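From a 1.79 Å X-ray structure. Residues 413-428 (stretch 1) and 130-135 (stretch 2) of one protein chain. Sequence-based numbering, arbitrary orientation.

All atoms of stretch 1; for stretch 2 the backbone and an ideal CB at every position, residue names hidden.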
ATOM      1  N   THR A 413       0.871  23.672   1.704  1.00 35.21           N
ATOM      2  CA  THR A 413       1.775  22.538   1.804  1.00 21.42           C
ATOM      3  C   THR A 413       2.090  22.290   3.272  1.00 30.58           C
ATOM      4  O   THR A 413       1.683  23.049   4.157  1.00 28.14           O
ATOM      5  CB  THR A 413       3.079  22.763   1.021  1.00 35.54           C
ATOM      6  OG1 THR A 413       3.906  23.707   1.717  1.00 33.79           O
ATOM      7  CG2 THR A 413       2.791  23.274  -0.385  1.00 28.38           C
ATOM      8  N   TRP A 414       2.819  21.202   3.517  1.00 26.96           N
ATOM      9  CA  TRP A 414       3.246  20.882   4.874  1.00 23.85           C
ATOM     10  C   TRP A 414       4.006  22.048   5.493  1.00 27.25           C
ATOM     11  O   TRP A 414       3.810  22.378   6.668  1.00 26.40           O
ATOM     12  CB  TRP A 414       4.100  19.610   4.853  1.00 20.62           C
ATOM     13  CG  TRP A 414       4.413  19.031   6.206  1.00 27.74           C
ATOM     14  CD1 TRP A 414       5.633  18.988   6.817  1.00 24.10           C
ATOM     15  CD2 TRP A 414       3.493  18.401   7.109  1.00 30.04           C
ATOM     16  NE1 TRP A 414       5.530  18.375   8.043  1.00 28.20           N
ATOM     17  CE2 TRP A 414       4.226  18.007   8.246  1.00 33.26           C
ATOM     18  CE3 TRP A 414       2.119  18.136   7.067  1.00 37.47           C
ATOM     19  CZ2 TRP A 414       3.633  17.361   9.332  1.00 33.88           C
ATOM     20  CZ3 TRP A 414       1.529  17.497   8.149  1.00 28.05           C
ATOM     21  CH2 TRP A 414       2.286  17.116   9.265  1.00 28.87           C
ATOM     22  N   GLU A 415       4.845  22.714   4.700  1.00 31.09           N
ATOM     23  CA  GLU A 415       5.660  23.822   5.186  1.00 27.31           C
ATOM     24  C   GLU A 415       4.850  25.079   5.472  1.00 36.56           C
ATOM     25  O   GLU A 415       5.443  26.099   5.839  1.00 39.70           O
ATOM     26  CB  GLU A 415       6.763  24.137   4.171  1.00 37.98           C
ATOM     27  CG  GLU A 415       7.155  22.961   3.279  1.00 54.96           C
ATOM     28  CD  GLU A 415       7.713  21.781   4.058  1.00 91.21           C
ATOM     29  OE1 GLU A 415       8.285  22.001   5.146  1.00 73.47           O
ATOM     30  OE2 GLU A 415       7.575  20.633   3.582  1.00100.13           O
ATOM     31  N   ASP A 416       3.532  25.039   5.315  1.00 37.87           N
ATOM     32  CA  ASP A 416       2.665  26.194   5.564  1.00 32.30           C
ATOM     33  C   ASP A 416       2.022  26.118   6.945  1.00 35.85           C
ATOM     34  O   ASP A 416       0.808  26.236   7.092  1.00 52.91           O
ATOM     35  CB  ASP A 416       1.605  26.297   4.474  1.00 34.31           C
ATOM     36  CG  ASP A 416       2.178  26.741   3.142  1.00 28.24           C
ATOM     37  OD1 ASP A 416       2.820  27.811   3.091  1.00 39.07           O
ATOM     38  OD2 ASP A 416       1.996  26.016   2.146  1.00 36.71           O
ATOM     39  N   GLY A 417       2.836  25.910   7.979  1.00 34.05           N
ATOM     40  CA  GLY A 417       2.369  25.918   9.348  1.00 48.10           C
ATOM     41  C   GLY A 417       2.248  24.556   9.996  1.00 32.24           C
ATOM     42  O   GLY A 417       2.080  24.486  11.219  1.00 51.13           O
ATOM     43  N   TYR A 418       2.328  23.477   9.219  1.00 27.85           N
ATOM     44  CA  TYR A 418       2.179  22.133   9.763  1.00 30.65           C
ATOM     45  C   TYR A 418       3.490  21.534  10.261  1.00 33.58           C
ATOM     46  O   TYR A 418       3.471  20.683  11.156  1.00 30.31           O
ATOM     47  CB  TYR A 418       1.588  21.194   8.704  1.00 29.53           C
ATOM     48  CG  TYR A 418       0.224  21.592   8.189  1.00 29.91           C
ATOM     49  CD1 TYR A 418       0.088  22.417   7.076  1.00 26.23           C
ATOM     50  CD2 TYR A 418      -0.931  21.134   8.807  1.00 32.29           C
ATOM     51  CE1 TYR A 418      -1.159  22.778   6.605  1.00 35.66           C
ATOM     52  CE2 TYR A 418      -2.183  21.489   8.343  1.00 27.69           C
ATOM     53  CZ  TYR A 418      -2.292  22.309   7.244  1.00 29.53           C
ATOM     54  OH  TYR A 418      -3.541  22.661   6.789  1.00 36.24           O
ATOM     55  N   ALA A 419       4.627  21.970   9.716  1.00 30.36           N
ATOM     56  CA  ALA A 419       5.858  21.198   9.853  1.00 29.81           C
ATOM     57  C   ALA A 419       6.405  21.233  11.275  1.00 29.57           C
ATOM     58  O   ALA A 419       6.916  20.221  11.769  1.00 46.61           O
ATOM     59  CB  ALA A 419       6.905  21.704   8.864  1.00 27.51           C
ATOM     60  N   ASN A 420       6.324  22.378  11.949  1.00 44.81           N
ATOM     61  CA  ASN A 420       6.960  22.563  13.256  1.00 45.49           C
ATOM     62  C   ASN A 420       5.966  23.176  14.234  1.00 43.36           C
ATOM     63  O   ASN A 420       6.061  24.359  14.582  1.00 41.70           O
ATOM     64  CB  ASN A 420       8.218  23.424  13.128  1.00 40.48           C
ATOM     65  CG  ASN A 420       7.960  24.724  12.388  1.00112.85           C
ATOM     66  OD1 ASN A 420       7.037  24.817  11.577  1.00131.14           O
ATOM     67  ND2 ASN A 420       8.770  25.740  12.671  1.00121.52           N
ATOM     68  N   PRO A 421       5.011  22.387  14.718  1.00 34.95           N
ATOM     69  CA  PRO A 421       3.990  22.938  15.616  1.00 47.68           C
ATOM     70  C   PRO A 421       4.583  23.361  16.950  1.00 52.98           C
ATOM     71  O   PRO A 421       5.522  22.746  17.463  1.00 41.28           O
ATOM     72  CB  PRO A 421       3.008  21.774  15.791  1.00 48.30           C
ATOM     73  CG  PRO A 421       3.834  20.557  15.553  1.00 37.85           C
ATOM     74  CD  PRO A 421       4.837  20.939  14.505  1.00 30.55           C
ATOM     75  N   GLN A 422       4.025  24.441  17.504  1.00 83.57           N
ATOM     76  CA  GLN A 422       4.380  24.845  18.860  1.00 52.97           C
ATOM     77  C   GLN A 422       3.995  23.772  19.870  1.00 45.07           C
ATOM     78  O   GLN A 422       4.692  23.583  20.873  1.00 56.11           O
ATOM     79  CB  GLN A 422       3.702  26.175  19.201  1.00 65.42           C
ATOM     80  CG  GLN A 422       3.989  27.294  18.198  1.00133.84           C
ATOM     81  CD  GLN A 422       2.856  28.306  18.085  1.00118.56           C
ATOM     82  OE1 GLN A 422       1.700  27.998  18.378  1.00 96.76           O
ATOM     83  NE2 GLN A 422       3.185  29.520  17.652  1.00 77.85           N
ATOM     84  N   ASP A 423       2.905  23.053  19.608  1.00 60.48           N
ATOM     85  CA  ASP A 423       2.436  21.954  20.450  1.00 38.82           C
ATOM     86  C   ASP A 423       2.004  20.827  19.518  1.00 45.64           C
ATOM     87  O   ASP A 423       0.989  20.954  18.825  1.00 34.54           O
ATOM     88  CB  ASP A 423       1.281  22.411  21.344  1.00 32.77           C
ATOM     89  CG  ASP A 423       0.710  21.291  22.200  1.00 61.69           C
ATOM     90  OD1 ASP A 423       1.307  20.194  22.259  1.00 53.64           O
ATOM     91  OD2 ASP A 423      -0.349  21.519  22.822  1.00 50.34           O
ATOM     92  N   ILE A 424       2.764  19.727  19.492  1.00 52.20           N
ATOM     93  CA  ILE A 424       2.438  18.656  18.554  1.00 46.60           C
ATOM     94  C   ILE A 424       1.114  17.988  18.905  1.00 33.84           C
ATOM     95  O   ILE A 424       0.534  17.294  18.063  1.00 38.75           O
ATOM     96  CB  ILE A 424       3.560  17.601  18.466  1.00 43.05           C
ATOM     97  CG1 ILE A 424       3.561  16.691  19.692  1.00 38.45           C
ATOM     98  CG2 ILE A 424       4.915  18.267  18.293  1.00 68.76           C
ATOM     99  CD1 ILE A 424       4.380  15.434  19.498  1.00 38.41           C
ATOM    100  N   ASN A 425       0.612  18.191  20.125  1.00 35.93           N
ATOM    101  CA  ASN A 425      -0.703  17.682  20.490  1.00 37.18           C
ATOM    102  C   ASN A 425      -1.837  18.555  19.967  1.00 41.33           C
ATOM    103  O   ASN A 425      -2.980  18.088  19.904  1.00 48.10           O
ATOM    104  CB  ASN A 425      -0.817  17.554  22.008  1.00 33.12           C
ATOM    105  CG  ASN A 425       0.083  16.478  22.565  1.00 49.34           C
ATOM    106  OD1 ASN A 425       0.181  15.381  22.010  1.00 47.85           O
ATOM    107  ND2 ASN A 425       0.753  16.784  23.669  1.00 50.66           N
ATOM    108  N   ASN A 426      -1.554  19.802  19.598  1.00 34.62           N
ATOM    109  CA  ASN A 426      -2.556  20.703  19.026  1.00 34.13           C
ATOM    110  C   ASN A 426      -1.939  21.459  17.856  1.00 30.94           C
ATOM    111  O   ASN A 426      -1.745  22.680  17.910  1.00 38.93           O
ATOM    112  CB  ASN A 426      -3.098  21.658  20.091  1.00 30.95           C
ATOM    113  CG  ASN A 426      -3.807  20.928  21.214  1.00 56.63           C
ATOM    114  OD1 ASN A 426      -4.982  20.573  21.096  1.00 53.14           O
ATOM    115  ND2 ASN A 426      -3.094  20.689  22.307  1.00 47.52           N
ATOM    116  N   PRO A 427      -1.623  20.754  16.764  1.00 43.30           N
ATOM    117  CA  PRO A 427      -0.980  21.414  15.626  1.00 35.48           C
ATOM    118  C   PRO A 427      -1.992  22.055  14.696  1.00 29.48           C
ATOM    119  O   PRO A 427      -3.203  21.964  14.923  1.00 32.87           O
ATOM    120  CB  PRO A 427      -0.257  20.258  14.936  1.00 31.44           C
ATOM    121  CG  PRO A 427      -1.231  19.118  15.119  1.00 25.55           C
ATOM    122  CD  PRO A 427      -1.878  19.327  16.481  1.00 33.77           C
ATOM    123  N   LYS A 428      -1.504  22.699  13.641  1.00 46.23           N
ATOM    124  CA  LYS A 428      -2.393  23.151  12.582  1.00 32.68           C
ATOM    125  C   LYS A 428      -3.063  21.950  11.926  1.00 29.58           C
ATOM    126  O   LYS A 428      -2.433  20.914  11.696  1.00 35.55           O
ATOM    127  CB  LYS A 428      -1.612  23.966  11.546  1.00 33.23           C
ATOM    128  CG  LYS A 428      -2.458  24.484  10.398  1.00 27.81           C
ATOM    129  CD  LYS A 428      -1.691  25.443   9.497  1.00 33.33           C
ATOM    130  CE  LYS A 428      -2.558  25.864   8.309  1.00 44.26           C
ATOM    131  NZ  LYS A 428      -1.971  26.981   7.515  1.00 31.54           N
ATOM    132  N   UNK A 130       2.495   6.398  13.706  1.00 41.23           N
ATOM    133  CA  UNK A 130       3.698   6.693  12.953  1.00 28.21           C
ATOM    134  C   UNK A 130       3.638   8.033  12.251  1.00 28.16           C
ATOM    135  O   UNK A 130       3.886   8.130  11.046  1.00 45.99           O
ATOM    136  CB  UNK A 130       3.953   5.587  11.927  1.00 28.21           C
ATOM    137  N   UNK A 131       3.309   9.073  13.000  1.00 31.75           N
ATOM    138  CA  UNK A 131       3.239  10.423  12.468  1.00 34.21           C
ATOM    139  C   UNK A 131       4.635  11.048  12.441  1.00 32.87           C
ATOM    140  O   UNK A 131       5.465  10.758  13.307  1.00 32.99           O
ATOM    141  CB  UNK A 131       2.280  11.279  13.297  1.00 34.21           C
ATOM    142  N   UNK A 132       4.919  11.902  11.451  1.00 29.32           N
ATOM    143  CA  UNK A 132       6.266  12.495  11.364  1.00 41.07           C
ATOM    144  C   UNK A 132       6.688  13.272  12.601  1.00 33.18           C
ATOM    145  O   UNK A 132       7.893  13.366  12.866  1.00 31.86           O
ATOM    146  CB  UNK A 132       6.338  13.427  10.152  1.00 41.07           C
ATOM    147  N   UNK A 133       5.741  13.834  13.365  1.00 22.18           N
ATOM    148  CA  UNK A 133       6.104  14.560  14.581  1.00 26.75           C
ATOM    149  C   UNK A 133       6.872  13.680  15.557  1.00 24.54           C
ATOM    150  O   UNK A 133       7.684  14.185  16.337  1.00 33.82           O
ATOM    151  CB  UNK A 133       4.850  15.114  15.260  1.00 26.75           C
ATOM    152  N   UNK A 134       6.629  12.369  15.528  1.00 51.18           N
ATOM    153  CA  UNK A 134       7.198  11.431  16.483  1.00 41.22           C
ATOM    154  C   UNK A 134       8.453  10.743  15.971  1.00 32.84           C
ATOM    155  O   UNK A 134       8.969   9.845  16.644  1.00 38.12           O
ATOM    156  CB  UNK A 134       6.154  10.376  16.854  1.00 41.22           C
ATOM    157  N   UNK A 135       8.947  11.129  14.798  1.00 30.23           N
ATOM    158  CA  UNK A 135      10.156  10.524  14.263  1.00 25.55           C
ATOM    159  C   UNK A 135      11.299  10.664  15.259  1.00 29.55           C
ATOM    160  O   UNK A 135      11.433  11.684  15.941  1.00 29.48           O
ATOM    161  CB  UNK A 135      10.531  11.161  12.923  1.00 25.55           C
TER

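Position 130 lies out of reach of stretch 1. The backbone decides more than the contact does: phi is 96° and psi 52°, and a positive phi by itself favours glycine. The deposited residue is Gly-130.

At position 131 the CA-to-CB bond points toward stretch 1, but the CB itself has no neighbour there within 5.5 Å. The backbone N of position 133 also lies on this side, so an acceptor would be useful. Asn or Asp could accept but would stop short of Trp-414; a longer side chain such as His, with an acceptor near its base and a flat ring beyond, could do both. The deposited residue is His-131, with chi1 in t. Its CE1 sits 3.8 Å from CH2 of Trp-414, at the edge of the indole and near its plane, and the two rings meet obliquely at 46°. On the same ring, ND1 accepts a hydrogen bond of 3.0 Å from the N of residue 133, nearly straight at 174°, which ties the side chain to the backbone two residues further on.

Position 132 opens a short 3-10 segment, with phi at -58° and its CB 4.8 Å from CZ2 of Trp-414. A compact apolar residue would suit, and the phi value admits proline. Pro-132 is found; its CG stays 4.7 Å from CZ2 of Trp-414, the nearest its side chain comes to stretch 1, so it borders the contact rather than making it.

Position 133 is the heart of the contact. Its CB points toward stretch 1, 4.3 Å from CB of Ile-424, and the space ahead is lined by Trp-414, Pro-421, Ile-424 and Pro-427. That lining calls for a long apolar body, and Phe, Leu or Met could use it. Deeper in, however, the carbonyl O of Tyr-418 offers an acceptor, so a flat side chain with a donor at its tip answers both demands. Tyr-133 does so: its OH donates to O of Tyr-418 across a very short 2.5 Å. CG of Pro-421 lies over one face of the Tyr-133 ring, 3.8 Å from its centroid, in a CH-pi contact; CE1 of Tyr-133 approaches CZ2 of Trp-414 at 3.5 Å, and CE2 of Tyr-133 meets CB of Pro-427 at 3.7 Å. This residue has 148 Å² covered by stretch 1, the largest share in either stretch.

At position 134 CA-to-CB runs sideways, and no atom of stretch 1 lies within 5.5 Å of the ideal CB. A side chain of medium length, such as Leu, could already touch the outer end of Ile-424, and a longer or aromatic one could lie along it. Tyr-134, with chi1 in m, brings its end nearer: its CZ packs 3.6 Å from CD1 of Ile-424.

Position 135 is out of reach, so many residues would serve. Ala-135 is deposited, and its N donates to O of Pro-132 at 3.1 Å.

Stretch 2 130-135: GHPYYA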
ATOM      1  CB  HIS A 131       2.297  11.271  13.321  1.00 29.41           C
ATOM      2  CG  HIS A 131       1.948  12.595  12.715  1.00 31.44           C
ATOM      3  ND1 HIS A 131       2.801  13.677  12.751  1.00 28.41           N
ATOM      4  CD2 HIS A 131       0.836  13.014  12.067  1.00 47.06           C
ATOM      5  CE1 HIS A 131       2.233  14.703  12.142  1.00 35.67           C
ATOM      6  NE2 HIS A 131       1.038  14.329  11.724  1.00 25.58           N
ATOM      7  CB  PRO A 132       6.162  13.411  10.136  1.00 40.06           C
ATOM      8  CG  PRO A 132       5.069  12.847   9.331  1.00 35.34           C
ATOM      9  CD  PRO A 132       4.088  12.248  10.285  1.00 32.28           C
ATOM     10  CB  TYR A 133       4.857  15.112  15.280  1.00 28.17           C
ATOM     11  CG  TYR A 133       4.112  16.188  14.522  1.00 29.85           C
ATOM     12  CD1 TYR A 133       4.720  16.891  13.492  1.00 22.14           C
ATOM     13  CD2 TYR A 133       2.799  16.502  14.845  1.00 29.75           C
ATOM     14  CE1 TYR A 133       4.039  17.872  12.797  1.00 29.36           C
ATOM     15  CE2 TYR A 133       2.110  17.483  14.158  1.00 34.00           C
ATOM     16  CZ  TYR A 133       2.734  18.165  13.135  1.00 28.29           C
ATOM     17  OH  TYR A 133       2.051  19.142  12.444  1.00 29.87           O
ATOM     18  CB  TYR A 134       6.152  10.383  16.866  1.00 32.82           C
ATOM     19  CG  TYR A 134       5.069  10.957  17.731  1.00 54.10           C
ATOM     20  CD1 TYR A 134       5.319  11.271  19.061  1.00 61.71           C
ATOM     21  CD2 TYR A 134       3.804  11.207  17.223  1.00 42.87           C
ATOM     22  CE1 TYR A 134       4.339  11.809  19.868  1.00 94.88           C
ATOM     23  CE2 TYR A 134       2.811  11.749  18.023  1.00111.42           C
ATOM     24  CZ  TYR A 134       3.086  12.047  19.346  1.00114.84           C
ATOM     25  OH  TYR A 134       2.112  12.588  20.155  1.00 91.05           O
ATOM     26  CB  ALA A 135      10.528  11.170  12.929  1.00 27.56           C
TER
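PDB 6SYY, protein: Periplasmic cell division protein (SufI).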